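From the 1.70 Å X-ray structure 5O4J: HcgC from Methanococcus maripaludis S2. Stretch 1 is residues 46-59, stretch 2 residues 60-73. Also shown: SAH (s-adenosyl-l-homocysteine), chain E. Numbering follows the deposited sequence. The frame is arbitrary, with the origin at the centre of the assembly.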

# COMPACT_ATOMS: atom_id res chain seq x y z
N ILE A 46 3.20 25.12 -33.41
CA ILE A 46 2.75 23.79 -33.82
C ILE A 46 2.86 22.86 -32.62
O ILE A 46 3.92 22.76 -32.00
N VAL A 47 1.75 22.21 -32.29
CA VAL A 47 1.65 21.28 -31.17
C VAL A 47 1.36 19.90 -31.74
O VAL A 47 0.35 19.71 -32.43
N PHE A 48 2.25 18.94 -31.45
CA PHE A 48 2.06 17.56 -31.87
C PHE A 48 1.38 16.78 -30.74
O PHE A 48 1.88 16.77 -29.61
N GLY A 49 0.25 16.14 -31.05
CA GLY A 49 -0.45 15.31 -30.10
C GLY A 49 -1.67 15.98 -29.51
O GLY A 49 -1.56 16.76 -28.56
N ALA A 50 -2.84 15.70 -30.08
CA ALA A 50 -4.07 16.35 -29.63
C ALA A 50 -4.58 15.74 -28.33
O ALA A 50 -5.10 16.45 -27.47
N TYR A 51 -4.45 14.43 -28.19
CA TYR A 51 -4.91 13.73 -27.00
C TYR A 51 -3.76 13.61 -26.01
O TYR A 51 -2.63 13.39 -26.44
N LEU A 52 -3.98 13.77 -24.70
CA LEU A 52 -5.23 14.20 -24.06
C LEU A 52 -5.13 15.67 -23.63
O LEU A 52 -6.11 16.39 -23.63
N SER A 53 -3.93 16.12 -23.25
CA SER A 53 -3.74 17.51 -22.83
C SER A 53 -3.48 18.46 -23.99
O SER A 53 -3.55 19.68 -23.79
N GLY A 54 -3.16 17.94 -25.18
CA GLY A 54 -2.80 18.80 -26.29
C GLY A 54 -3.88 19.81 -26.65
O GLY A 54 -3.58 20.97 -26.95
N SER A 55 -5.14 19.38 -26.66
CA SER A 55 -6.24 20.26 -27.04
C SER A 55 -6.24 21.54 -26.20
O SER A 55 -6.30 22.66 -26.74
N TYR A 56 -6.19 21.39 -24.88
CA TYR A 56 -6.22 22.57 -24.02
C TYR A 56 -4.91 23.34 -24.07
O TYR A 56 -4.91 24.58 -24.05
N ILE A 57 -3.79 22.64 -24.12
CA ILE A 57 -2.50 23.33 -24.20
C ILE A 57 -2.46 24.22 -25.44
O ILE A 57 -2.04 25.38 -25.38
N ALA A 58 -2.90 23.69 -26.58
CA ALA A 58 -2.96 24.50 -27.79
C ALA A 58 -3.88 25.70 -27.60
O ALA A 58 -3.54 26.82 -28.01
N TYR A 59 -5.04 25.50 -26.98
CA TYR A 59 -5.93 26.62 -26.71
C TYR A 59 -5.24 27.67 -25.84
O TYR A 59 -5.40 28.87 -26.08
N SER A 60 -4.50 27.23 -24.83
CA SER A 60 -3.84 28.16 -23.91
C SER A 60 -2.78 28.99 -24.61
O SER A 60 -2.35 30.02 -24.05
N LEU A 61 -2.32 28.58 -25.79
CA LEU A 61 -1.30 29.34 -26.52
C LEU A 61 -1.88 30.48 -27.34
O LEU A 61 -1.12 31.34 -27.79
N LEU A 62 -3.20 30.52 -27.52
CA LEU A 62 -3.81 31.50 -28.42
C LEU A 62 -3.52 32.93 -27.99
O LEU A 62 -3.44 33.83 -28.84
N LYS A 63 -3.37 33.18 -26.68
CA LYS A 63 -3.16 34.54 -26.21
C LYS A 63 -1.89 35.13 -26.82
O LYS A 63 -1.91 36.24 -27.37
N ASP A 64 -0.78 34.40 -26.73
CA ASP A 64 0.51 34.92 -27.14
C ASP A 64 0.99 34.41 -28.49
O ASP A 64 2.03 34.87 -28.97
N CYS A 65 0.26 33.48 -29.11
CA CYS A 65 0.64 32.92 -30.40
C CYS A 65 -0.40 33.33 -31.43
O CYS A 65 -1.59 33.06 -31.25
N GLU A 66 0.05 33.98 -32.51
CA GLU A 66 -0.88 34.47 -33.53
C GLU A 66 -1.63 33.32 -34.20
O GLU A 66 -2.85 33.39 -34.39
N GLU A 67 -0.93 32.24 -34.53
CA GLU A 67 -1.53 31.06 -35.13
C GLU A 67 -1.10 29.84 -34.33
O GLU A 67 0.08 29.71 -33.97
N VAL A 68 -2.05 28.96 -34.04
CA VAL A 68 -1.78 27.73 -33.31
C VAL A 68 -2.32 26.57 -34.13
O VAL A 68 -3.50 26.56 -34.48
N ILE A 69 -1.46 25.61 -34.42
CA ILE A 69 -1.82 24.42 -35.19
C ILE A 69 -1.59 23.19 -34.33
O ILE A 69 -0.51 23.03 -33.75
N ILE A 70 -2.60 22.33 -34.26
CA ILE A 70 -2.47 21.01 -33.67
C ILE A 70 -2.25 20.02 -34.80
O ILE A 70 -2.99 20.02 -35.79
N VAL A 71 -1.25 19.16 -34.64
CA VAL A 71 -0.97 18.10 -35.60
C VAL A 71 -1.16 16.77 -34.88
O VAL A 71 -0.62 16.58 -33.79
N ASP A 72 -1.93 15.87 -35.49
CA ASP A 72 -2.06 14.53 -34.96
C ASP A 72 -2.07 13.53 -36.10
O ASP A 72 -2.62 13.80 -37.18
N ILE A 73 -1.43 12.39 -35.86
CA ILE A 73 -1.40 11.31 -36.84
C ILE A 73 -2.79 10.73 -37.07
O ILE A 73 -3.05 10.15 -38.12

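Asp72 ties the two stretches to the bound SAH: from the end of the second strand its t rotamer (chi1 -155°) brings OD2 2.9 Å from Ala50 N, which donates a hydrogen bond to it, while the ribose hydroxyls of SAH donate to the same carboxylate, O3' to OD2 and O2' to OD1, both at 2.7 Å. Gly49 precedes this site with phi/psi 102/96, where a CB would be jammed against the preceding carbonyl and crowded by SAH O4'. The two strands run parallel, and the side chains alternate between the sheet's faces. On one face lie Ile46, Phe48, Ile69 and Val71: Ile46 (m, t) places CG2 3.8 Å from Val71 CG2, and Phe48 (chi1 m) brings CD1 3.8 Å from Val71 CB, while the edge of its ring meets SAH C2. The other face carries Val47 and Ile70 and looks toward the helix. Ile70, with chi1 m and chi2 off-well at -95°, is the hub here: its CD1 lies 3.8 Å from Val47 CG1 and 3.5 Å from Gly54 O, its CG2 3.7 Å from Ala50 CB, and its CG1 3.5 Å from Ala58 CB. The small Ala58 also reaches Val68, CB to CG1 3.8 Å, and Val47 (t) sets CG2 3.7 Å from Leu61 CD1 (Leu61 m, t). Where the helix passes into the second stretch, Ser60 (p) turns its hydroxyl back on the chain, OG donating to Ile57 O at 2.7 Å. Tyr59 (t) meets Leu62 (m, t) with CD1 to CD1 at 3.4 Å; nearby, water 1 donates to Tyr59 O at 2.9 Å and accepts a weak bond from Lys63 N at 3.0 Å. Lys63 starts sideways and, with all four chi angles t, stretches out without touching the first stretch.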

# COMPACT_ATOMS: atom_id res chain seq x y z
CB ILE A 46 3.54 23.26 -35.02
CG1 ILE A 46 3.20 24.12 -36.25
CG2 ILE A 46 3.22 21.78 -35.27
CD1 ILE A 46 3.72 23.60 -37.57
CB VAL A 47 0.55 21.71 -30.19
CG1 VAL A 47 0.44 20.72 -29.04
CG2 VAL A 47 0.82 23.12 -29.69
CB PHE A 48 3.39 16.90 -32.23
CG PHE A 48 4.03 17.45 -33.47
CD1 PHE A 48 3.71 16.94 -34.71
CD2 PHE A 48 4.96 18.46 -33.38
CE1 PHE A 48 4.30 17.45 -35.85
CE2 PHE A 48 5.56 18.97 -34.52
CZ PHE A 48 5.23 18.46 -35.75
CB ALA A 50 -5.14 16.25 -30.72
CB TYR A 51 -5.44 12.35 -27.40
CG TYR A 51 -5.66 11.38 -26.26
CD1 TYR A 51 -4.62 10.63 -25.76
CD2 TYR A 51 -6.93 11.19 -25.72
CE1 TYR A 51 -4.80 9.74 -24.73
CE2 TYR A 51 -7.13 10.28 -24.70
CZ TYR A 51 -6.06 9.56 -24.21
OH TYR A 51 -6.27 8.66 -23.18
CB LEU A 52 -5.53 13.31 -22.86
CG LEU A 52 -6.76 13.60 -22.01
CD1 LEU A 52 -8.01 13.79 -22.86
CD2 LEU A 52 -6.97 12.48 -20.99
CB SER A 53 -2.58 17.63 -21.83
OG SER A 53 -1.93 16.39 -21.59
CB SER A 55 -7.57 19.51 -26.93
OG SER A 55 -8.65 20.34 -27.25
CB TYR A 56 -6.54 22.20 -22.57
CG TYR A 56 -6.60 23.45 -21.74
CD1 TYR A 56 -7.66 24.32 -21.86
CD2 TYR A 56 -5.57 23.78 -20.88
CE1 TYR A 56 -7.71 25.49 -21.13
CE2 TYR A 56 -5.61 24.95 -20.14
CZ TYR A 56 -6.69 25.80 -20.27
OH TYR A 56 -6.74 26.97 -19.54
CB ILE A 57 -1.35 22.32 -24.17
CG1 ILE A 57 -1.19 21.79 -22.75
CG2 ILE A 57 -0.04 22.95 -24.66
CD1 ILE A 57 -0.26 20.62 -22.62
CB ALA A 58 -3.44 23.64 -28.96
CB TYR A 59 -7.22 26.13 -26.04
CG TYR A 59 -8.25 27.22 -25.94
CD1 TYR A 59 -9.00 27.57 -27.06
CD2 TYR A 59 -8.48 27.92 -24.76
CE1 TYR A 59 -9.95 28.56 -27.02
CE2 TYR A 59 -9.43 28.92 -24.71
CZ TYR A 59 -10.16 29.24 -25.84
OH TYR A 59 -11.11 30.23 -25.81
CB SER A 60 -3.21 27.41 -22.73
OG SER A 60 -2.01 26.75 -23.10
CB LEU A 61 -0.54 28.41 -27.45
CG LEU A 61 0.26 27.28 -26.80
CD1 LEU A 61 0.76 26.36 -27.89
CD2 LEU A 61 1.41 27.82 -25.96
CB LEU A 62 -5.31 31.27 -28.50
CG LEU A 62 -5.72 30.00 -29.25
CD1 LEU A 62 -7.18 29.70 -28.99
CD2 LEU A 62 -5.47 30.18 -30.73
CB LYS A 63 -3.10 34.56 -24.69
CG LYS A 63 -2.88 35.96 -24.09
CD LYS A 63 -2.30 35.87 -22.69
CE LYS A 63 -1.79 37.21 -22.21
NZ LYS A 63 -1.15 37.11 -20.87
CB ASP A 64 1.56 34.58 -26.08
CG ASP A 64 1.36 35.33 -24.79
OD1 ASP A 64 0.66 36.37 -24.81
OD2 ASP A 64 1.91 34.91 -23.76
CB CYS A 65 0.76 31.40 -30.32
SG CYS A 65 2.01 30.81 -29.17
CB GLU A 66 -0.11 35.27 -34.58
CG GLU A 66 0.42 36.61 -34.08
CD GLU A 66 1.20 37.37 -35.14
OE1 GLU A 66 0.85 37.26 -36.33
OE2 GLU A 66 2.16 38.09 -34.78
CB GLU A 67 -1.10 30.90 -36.59
CG GLU A 67 -1.83 29.79 -37.34
CD GLU A 67 -1.29 29.59 -38.74
OE1 GLU A 67 -2.04 29.08 -39.60
OE2 GLU A 67 -0.11 29.94 -38.99
CB VAL A 68 -2.40 27.74 -31.90
CG1 VAL A 68 -2.11 26.41 -31.19
CG2 VAL A 68 -1.85 28.91 -31.09
CB ILE A 69 -0.99 24.32 -36.48
CG1 ILE A 69 -1.14 25.59 -37.32
CG2 ILE A 69 -1.40 23.08 -37.25
CD1 ILE A 69 -0.04 25.78 -38.32
CB ILE A 70 -3.73 20.63 -32.86
CG1 ILE A 70 -3.68 21.25 -31.46
CG2 ILE A 70 -3.91 19.10 -32.79
CD1 ILE A 70 -3.14 20.33 -30.37
CB VAL A 71 0.44 18.19 -36.20
CG1 VAL A 71 0.70 17.01 -37.14
CG2 VAL A 71 0.63 19.52 -36.91
CB ASP A 72 -3.33 14.36 -34.13
CG ASP A 72 -3.19 13.23 -33.12
OD1 ASP A 72 -3.24 12.06 -33.53
OD2 ASP A 72 -2.97 13.53 -31.93
CB ILE A 73 -0.39 10.24 -36.39
CG1 ILE A 73 -0.06 9.29 -37.55
CG2 ILE A 73 -0.90 9.45 -35.18
CD1 ILE A 73 1.19 8.46 -37.29
N SAH E . 1.44 12.95 -23.22
CA SAH E . -0.00 13.10 -23.59
CB SAH E . -0.50 11.80 -24.23
CG SAH E . -0.03 11.68 -25.68
SD SAH E . -0.71 10.25 -26.48
C SAH E . -0.86 13.40 -22.40
O SAH E . -2.10 13.52 -22.57
OXT SAH E . -0.30 13.50 -21.30
C5' SAH E . -0.09 10.43 -28.13
C4' SAH E . -0.86 11.44 -28.96
O4' SAH E . -0.03 11.87 -30.04
C3' SAH E . -2.08 10.81 -29.61
O3' SAH E . -3.11 11.78 -29.83
C2' SAH E . -1.51 10.28 -30.90
O2' SAH E . -2.48 10.04 -31.92
C1' SAH E . -0.56 11.39 -31.29
N9 SAH E . 0.58 10.95 -32.10
C8 SAH E . 1.29 9.81 -31.95
N7 SAH E . 2.30 9.77 -32.86
C5 SAH E . 2.23 10.91 -33.58
C6 SAH E . 2.99 11.52 -34.69
N6 SAH E . 4.05 10.86 -35.22
N1 SAH E . 2.59 12.72 -35.14
C2 SAH E . 1.55 13.38 -34.61
N3 SAH E . 0.80 12.89 -33.61
C4 SAH E . 1.10 11.69 -33.07
O HOH W 1 -5.08 31.48 -24.86